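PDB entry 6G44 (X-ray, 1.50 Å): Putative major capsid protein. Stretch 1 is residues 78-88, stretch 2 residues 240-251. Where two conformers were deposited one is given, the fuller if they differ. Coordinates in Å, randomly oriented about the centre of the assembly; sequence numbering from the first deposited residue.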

ATOM      1  N   SER C  78      29.338   8.021  -5.614  1.00 13.44           N
ATOM      2  CA  SER C  78      29.665   8.569  -4.327  1.00 13.93           C
ATOM      3  C   SER C  78      30.325   9.918  -4.525  1.00 13.86           C
ATOM      4  O   SER C  78      31.047  10.115  -5.500  1.00 13.81           O
ATOM      5  CB  SER C  78      30.538   7.631  -3.509  1.00 16.14           C
ATOM      6  OG  SER C  78      31.779   7.451  -4.102  1.00 18.24           O
ATOM      7  N   PHE C  79      30.027  10.848  -3.636  1.00 13.04           N
ATOM      8  CA  PHE C  79      30.619  12.175  -3.726  1.00 13.54           C
ATOM      9  C   PHE C  79      30.394  12.913  -2.438  1.00 13.73           C
ATOM     10  O   PHE C  79      29.606  12.485  -1.578  1.00 13.29           O
ATOM     11  CB  PHE C  79      29.997  12.952  -4.883  1.00 13.92           C
ATOM     12  CG  PHE C  79      28.483  13.066  -4.795  1.00 13.70           C
ATOM     13  CD1 PHE C  79      27.886  14.107  -4.092  1.00 14.69           C
ATOM     14  CD2 PHE C  79      27.671  12.092  -5.373  1.00 13.91           C
ATOM     15  CE1 PHE C  79      26.496  14.198  -3.999  1.00 14.12           C
ATOM     16  CE2 PHE C  79      26.282  12.172  -5.279  1.00 14.08           C
ATOM     17  CZ  PHE C  79      25.710  13.225  -4.589  1.00 14.32           C
ATOM     18  N   THR C  80      31.068  14.053  -2.316  1.00 13.72           N
ATOM     19  CA  THR C  80      30.853  14.987  -1.234  1.00 13.50           C
ATOM     20  C   THR C  80      30.261  16.259  -1.822  1.00 13.66           C
ATOM     21  O   THR C  80      30.756  16.758  -2.824  1.00 13.82           O
ATOM     22  CB  THR C  80      32.171  15.304  -0.489  1.00 14.26           C
ATOM     23  OG1 THR C  80      32.698  14.102   0.079  1.00 14.92           O
ATOM     24  CG2 THR C  80      31.958  16.340   0.597  1.00 14.47           C
ATOM     25  N   ALA C  81      29.168  16.750  -1.243  1.00 13.01           N
ATOM     26  CA  ALA C  81      28.566  18.031  -1.592  1.00 13.39           C
ATOM     27  C   ALA C  81      28.830  19.027  -0.489  1.00 14.35           C
ATOM     28  O   ALA C  81      28.550  18.744   0.680  1.00 13.99           O
ATOM     29  CB  ALA C  81      27.068  17.876  -1.791  1.00 13.41           C
ATOM     30  N   GLU C  82      29.348  20.202  -0.869  1.00 14.09           N
ATOM     31  CA  GLU C  82      29.487  21.319   0.058  1.00 14.88           C
ATOM     32  C   GLU C  82      28.444  22.360  -0.281  1.00 14.02           C
ATOM     33  O   GLU C  82      28.413  22.850  -1.396  1.00 13.97           O
ATOM     34  CB  GLU C  82      30.886  21.952  -0.022  1.00 16.14           C
ATOM     35  CG  GLU C  82      31.055  23.075   1.000  1.00 18.08           C
ATOM     36  CD  GLU C  82      32.463  23.654   1.069  1.00 20.72           C
ATOM     37  OE1 GLU C  82      32.710  24.428   2.009  1.00 25.56           O
ATOM     38  OE2 GLU C  82      33.296  23.368   0.199  1.00 22.57           O
ATOM     39  N   ILE C  83      27.575  22.665   0.683  1.00 14.26           N
ATOM     40  CA  ILE C  83      26.500  23.632   0.500  1.00 14.57           C
ATOM     41  C   ILE C  83      26.860  24.884   1.279  1.00 14.58           C
ATOM     42  O   ILE C  83      27.052  24.818   2.498  1.00 14.83           O
ATOM     43  CB  ILE C  83      25.139  23.097   1.030  1.00 14.95           C
ATOM     44  CG1 ILE C  83      24.820  21.770   0.341  1.00 15.45           C
ATOM     45  CG2 ILE C  83      24.083  24.165   0.847  1.00 15.67           C
ATOM     46  CD1 ILE C  83      23.664  21.011   0.969  1.00 15.97           C
ATOM     47  N   LYS C  84      26.940  26.002   0.552  1.00 15.22           N
ATOM     48  CA  LYS C  84      27.314  27.296   1.140  1.00 16.28           C
ATOM     49  C   LYS C  84      26.161  28.284   1.106  1.00 16.56           C
ATOM     50  O   LYS C  84      25.186  28.108   0.362  1.00 16.12           O
ATOM     51  CB  LYS C  84      28.506  27.892   0.380  1.00 17.58           C
ATOM     52  CG  LYS C  84      29.721  26.985   0.340  1.00 20.66           C
ATOM     53  CD  LYS C  84      30.835  27.612  -0.498  1.00 24.12           C
ATOM     54  CE  LYS C  84      31.814  26.572  -0.992  1.00 28.57           C
ATOM     55  NZ  LYS C  84      32.582  27.034  -2.194  1.00 32.69           N
ATOM     56  N   ASN C  85      26.311  29.345   1.916  1.00 16.21           N
ATOM     57  CA  ASN C  85      25.356  30.482   2.012  1.00 17.01           C
ATOM     58  C   ASN C  85      24.167  30.182   2.930  1.00 16.26           C
ATOM     59  O   ASN C  85      23.130  30.838   2.832  1.00 16.75           O
ATOM     60  CB  ASN C  85      24.843  30.984   0.644  1.00 17.65           C
ATOM     61  CG  ASN C  85      25.959  31.372  -0.313  1.00 18.42           C
ATOM     62  OD1 ASN C  85      27.091  31.662   0.112  1.00 20.65           O
ATOM     63  ND2 ASN C  85      25.657  31.346  -1.604  1.00 19.65           N
ATOM     64  N   ILE C  86      24.346  29.241   3.858  1.00 16.64           N
ATOM     65  CA  ILE C  86      23.327  28.902   4.839  1.00 16.69           C
ATOM     66  C   ILE C  86      23.443  29.839   6.026  1.00 16.94           C
ATOM     67  O   ILE C  86      24.501  29.937   6.626  1.00 17.37           O
ATOM     68  CB  ILE C  86      23.488  27.451   5.339  1.00 16.95           C
ATOM     69  CG1 ILE C  86      23.488  26.455   4.167  1.00 17.08           C
ATOM     70  CG2 ILE C  86      22.377  27.095   6.326  1.00 16.88           C
ATOM     71  CD1 ILE C  86      23.926  25.072   4.579  1.00 17.47           C
ATOM     72  N   LEU C  87      22.336  30.483   6.387  1.00 16.68           N
ATOM     73  CA  LEU C  87      22.307  31.379   7.560  1.00 17.91           C
ATOM     74  C   LEU C  87      22.937  30.696   8.764  1.00 18.49           C
ATOM     75  O   LEU C  87      22.670  29.530   9.059  1.00 17.05           O
ATOM     76  CB  LEU C  87      20.872  31.811   7.882  1.00 18.71           C
ATOM     77  CG  LEU C  87      20.734  32.897   8.966  1.00 20.40           C
ATOM     78  CD1 LEU C  87      21.199  34.245   8.445  1.00 22.06           C
ATOM     79  CD2 LEU C  87      19.285  32.972   9.424  1.00 20.60           C
ATOM     80  N   ALA C  88      23.794  31.413   9.496  1.00 19.44           N
ATOM     81  CA  ALA C  88      24.444  30.840  10.652  1.00 20.87           C
ATOM     82  C   ALA C  88      23.414  30.367  11.670  1.00 20.89           C
ATOM     83  O   ALA C  88      22.344  30.944  11.776  1.00 22.20           O
ATOM     84  CB  ALA C  88      25.382  31.869  11.287  1.00 21.92           C
TER
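Stretch 2, residues 240-251: NMIGIADDVKLV

Two segments far apart in sequence can be joined by backbone pairing at one end and by side-chain packing along the rest, and this capsid protein offers a compact example. The polar part is a single beta bridge between Ile-86 and Leu-250, whose CA atoms lie 4.9 Å apart. Two nearly linear hydrogen bonds frame it: Val-251 N donates to Asn-85 O at 2.9 Å, and Leu-87 N donates to Lys-249 O, also at 2.9 Å. Asn-85 O additionally receives a CA-H...O contact from Leu-250 CA at 3.3 Å. Asn-85 itself, with a positive phi of 82°, follows the end of strand 78-84.

Around the bridge, side chains add further contacts. The side chains of Leu-87 and Lys-249 meet through CD2 and CD at 3.8 Å, although the end of the lysine leads away, and Val-251 CG2 comes within 3.6 Å of Ile-86 O. Ile-86 CG2 reaches Val-248 CG1 at 4.1 Å; Val-248 closes a type I turn begun at Ala-245.

Farther back, stretch 2 leaves a helix at Ile-242 and runs as a short strand, 242-244, in broadly the same direction as strand 78-84. The axes cross at -33° and come no closer than 10.3 Å, a spacing bridged by side chains instead of backbone hydrogen bonds. Alternation serves both strands: Phe-79, Ala-81 and Ile-83 point toward stretch 2, while Ile-242 and Ile-244 point back, with Gly-243 between them. Ile-83 CG2 touches Ile-244 CD1 at 3.8 Å, and Ala-81 CB lies 4.0 Å from Ile-242 CD1. That same methyl sits at the edge of the Phe-79 ring, 4.1 Å from CE1, whereas Met-241 CE covers one face, 3.5 Å from Phe-79 CZ, in a CH-pi contact.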

ATOM      1  N   ASN C 240      21.228  18.850 -10.651  1.00 12.95           N
ATOM      2  CA  ASN C 240      20.635  17.567 -10.983  1.00 12.89           C
ATOM      3  C   ASN C 240      20.392  16.663  -9.799  1.00 12.97           C
ATOM      4  O   ASN C 240      19.430  15.888  -9.827  1.00 14.12           O
ATOM      5  CB  ASN C 240      21.441  16.885 -12.074  1.00 13.03           C
ATOM      6  CG  ASN C 240      21.267  17.578 -13.408  1.00 13.65           C
ATOM      7  OD1 ASN C 240      20.253  18.229 -13.653  1.00 14.83           O
ATOM      8  ND2 ASN C 240      22.249  17.431 -14.284  1.00 13.64           N
ATOM      9  N   MET C 241      21.189  16.776  -8.761  1.00 11.95           N
ATOM     10  CA  MET C 241      21.186  15.810  -7.640  1.00 12.45           C
ATOM     11  C   MET C 241      20.644  16.329  -6.322  1.00 12.00           C
ATOM     12  O   MET C 241      20.034  15.568  -5.607  1.00 12.32           O
ATOM     13  CB  MET C 241      22.599  15.261  -7.382  1.00 12.39           C
ATOM     14  CG  MET C 241      23.194  14.557  -8.572  1.00 12.97           C
ATOM     15  SD  MET C 241      24.686  13.649  -8.178  1.00 14.23           S
ATOM     16  CE  MET C 241      25.753  14.962  -7.634  1.00 13.19           C
ATOM     17  N   ILE C 242      20.962  17.568  -5.939  1.00 11.38           N
ATOM     18  CA  ILE C 242      20.802  18.058  -4.596  1.00 11.73           C
ATOM     19  C   ILE C 242      19.491  18.811  -4.409  1.00 11.47           C
ATOM     20  O   ILE C 242      19.136  19.684  -5.178  1.00 11.72           O
ATOM     21  CB  ILE C 242      22.009  18.978  -4.227  1.00 12.64           C
ATOM     22  CG1 ILE C 242      23.334  18.208  -4.413  1.00 13.01           C
ATOM     23  CG2 ILE C 242      21.874  19.556  -2.820  1.00 13.01           C
ATOM     24  CD1 ILE C 242      23.559  17.064  -3.435  1.00 14.01           C
ATOM     25  N   GLY C 243      18.769  18.414  -3.372  1.00 10.77           N
ATOM     26  CA  GLY C 243      17.586  19.127  -2.925  1.00 11.52           C
ATOM     27  C   GLY C 243      17.729  19.835  -1.604  1.00 10.75           C
ATOM     28  O   GLY C 243      18.280  19.279  -0.646  1.00 11.03           O
ATOM     29  N   ILE C 244      17.237  21.085  -1.560  1.00 11.58           N
ATOM     30  CA  ILE C 244      17.273  21.930  -0.362  1.00 11.71           C
ATOM     31  C   ILE C 244      15.884  22.517  -0.193  1.00 11.27           C
ATOM     32  O   ILE C 244      15.359  23.130  -1.111  1.00 11.74           O
ATOM     33  CB  ILE C 244      18.342  23.061  -0.456  1.00 12.49           C
ATOM     34  CG1 ILE C 244      19.730  22.460  -0.729  1.00 12.86           C
ATOM     35  CG2 ILE C 244      18.337  23.847   0.836  1.00 12.68           C
ATOM     36  CD1 ILE C 244      20.808  23.477  -1.052  1.00 13.21           C
ATOM     37  N   ALA C 245      15.287  22.286   0.979  1.00 11.31           N
ATOM     38  CA  ALA C 245      13.976  22.841   1.304  1.00 12.01           C
ATOM     39  C   ALA C 245      13.946  24.360   1.117  1.00 12.69           C
ATOM     40  O   ALA C 245      14.936  25.065   1.366  1.00 13.11           O
ATOM     41  CB  ALA C 245      13.576  22.491   2.714  1.00 12.05           C
ATOM     42  N   ASP C 246      12.802  24.841   0.657  1.00 12.39           N
ATOM     43  CA  ASP C 246      12.603  26.253   0.349  1.00 14.10           C
ATOM     44  C   ASP C 246      12.519  27.147   1.560  1.00 14.87           C
ATOM     45  O   ASP C 246      12.508  28.364   1.369  1.00 17.85           O
ATOM     46  CB  ASP C 246      11.389  26.384  -0.575  1.00 14.49           C
ATOM     47  CG  ASP C 246      11.618  25.658  -1.881  1.00 15.36           C
ATOM     48  OD1 ASP C 246      12.400  26.200  -2.722  1.00 17.63           O
ATOM     49  OD2 ASP C 246      11.137  24.505  -2.052  1.00 13.54           O
ATOM     50  N   ASP C 247      12.470  26.590   2.776  1.00 14.21           N
ATOM     51  CA  ASP C 247      12.498  27.385   3.998  1.00 14.48           C
ATOM     52  C   ASP C 247      13.835  27.378   4.734  1.00 14.84           C
ATOM     53  O   ASP C 247      13.909  27.926   5.842  1.00 17.23           O
ATOM     54  CB  ASP C 247      11.310  27.090   4.924  1.00 14.77           C
ATOM     55  CG  ASP C 247      11.269  25.674   5.503  1.00 16.07           C
ATOM     56  OD1 ASP C 247      11.979  24.758   5.010  1.00 15.02           O
ATOM     57  OD2 ASP C 247      10.465  25.497   6.473  1.00 16.88           O
ATOM     58  N   VAL C 248      14.895  26.861   4.113  1.00 14.03           N
ATOM     59  CA  VAL C 248      16.250  27.085   4.636  1.00 14.21           C
ATOM     60  C   VAL C 248      16.579  28.558   4.400  1.00 14.64           C
ATOM     61  O   VAL C 248      16.378  29.076   3.315  1.00 16.14           O
ATOM     62  CB  VAL C 248      17.310  26.200   3.946  1.00 13.57           C
ATOM     63  CG1 VAL C 248      18.725  26.491   4.471  1.00 13.71           C
ATOM     64  CG2 VAL C 248      16.984  24.719   4.166  1.00 13.78           C
ATOM     65  N   LYS C 249      17.095  29.209   5.430  1.00 16.67           N
ATOM     66  CA  LYS C 249      17.407  30.636   5.340  1.00 17.85           C
ATOM     67  C   LYS C 249      18.825  30.855   4.797  1.00 17.68           C
ATOM     68  O   LYS C 249      19.751  30.060   5.055  1.00 17.10           O
ATOM     69  CB  LYS C 249      17.257  31.285   6.700  1.00 20.55           C
ATOM     70  CG  LYS C 249      15.843  31.238   7.264  1.00 23.48           C
ATOM     71  CD  LYS C 249      15.753  31.900   8.633  1.00 27.93           C
ATOM     72  CE  LYS C 249      14.306  32.005   9.097  1.00 31.31           C
ATOM     73  NZ  LYS C 249      14.195  32.359  10.541  1.00 35.54           N
ATOM     74  N   LEU C 250      18.970  31.957   4.060  1.00 18.21           N
ATOM     75  CA  LEU C 250      20.198  32.322   3.377  1.00 19.49           C
ATOM     76  C   LEU C 250      20.963  33.398   4.153  1.00 21.13           C
ATOM     77  O   LEU C 250      20.363  34.248   4.817  1.00 21.42           O
ATOM     78  CB  LEU C 250      19.877  32.877   1.986  1.00 20.34           C
ATOM     79  CG  LEU C 250      19.370  31.898   0.909  1.00 21.58           C
ATOM     80  CD1 LEU C 250      18.486  32.593  -0.125  1.00 23.15           C
ATOM     81  CD2 LEU C 250      20.541  31.237   0.207  1.00 21.59           C
ATOM     82  N   VAL C 251      22.285  33.362   4.035  1.00 20.83           N
ATOM     83  CA  VAL C 251      23.179  34.439   4.504  0.50 21.13           C
ATOM     84  C   VAL C 251      22.721  35.745   3.855  1.00 22.43           C
ATOM     85  O   VAL C 251      22.265  35.742   2.695  1.00 21.14           O
ATOM     86  CB  VAL C 251      24.657  34.137   4.118  0.50 20.15           C
ATOM     87  CG1 VAL C 251      25.570  35.346   4.322  0.50 19.26           C
ATOM     88  CG2 VAL C 251      25.208  32.987   4.942  0.50 19.35           C
TER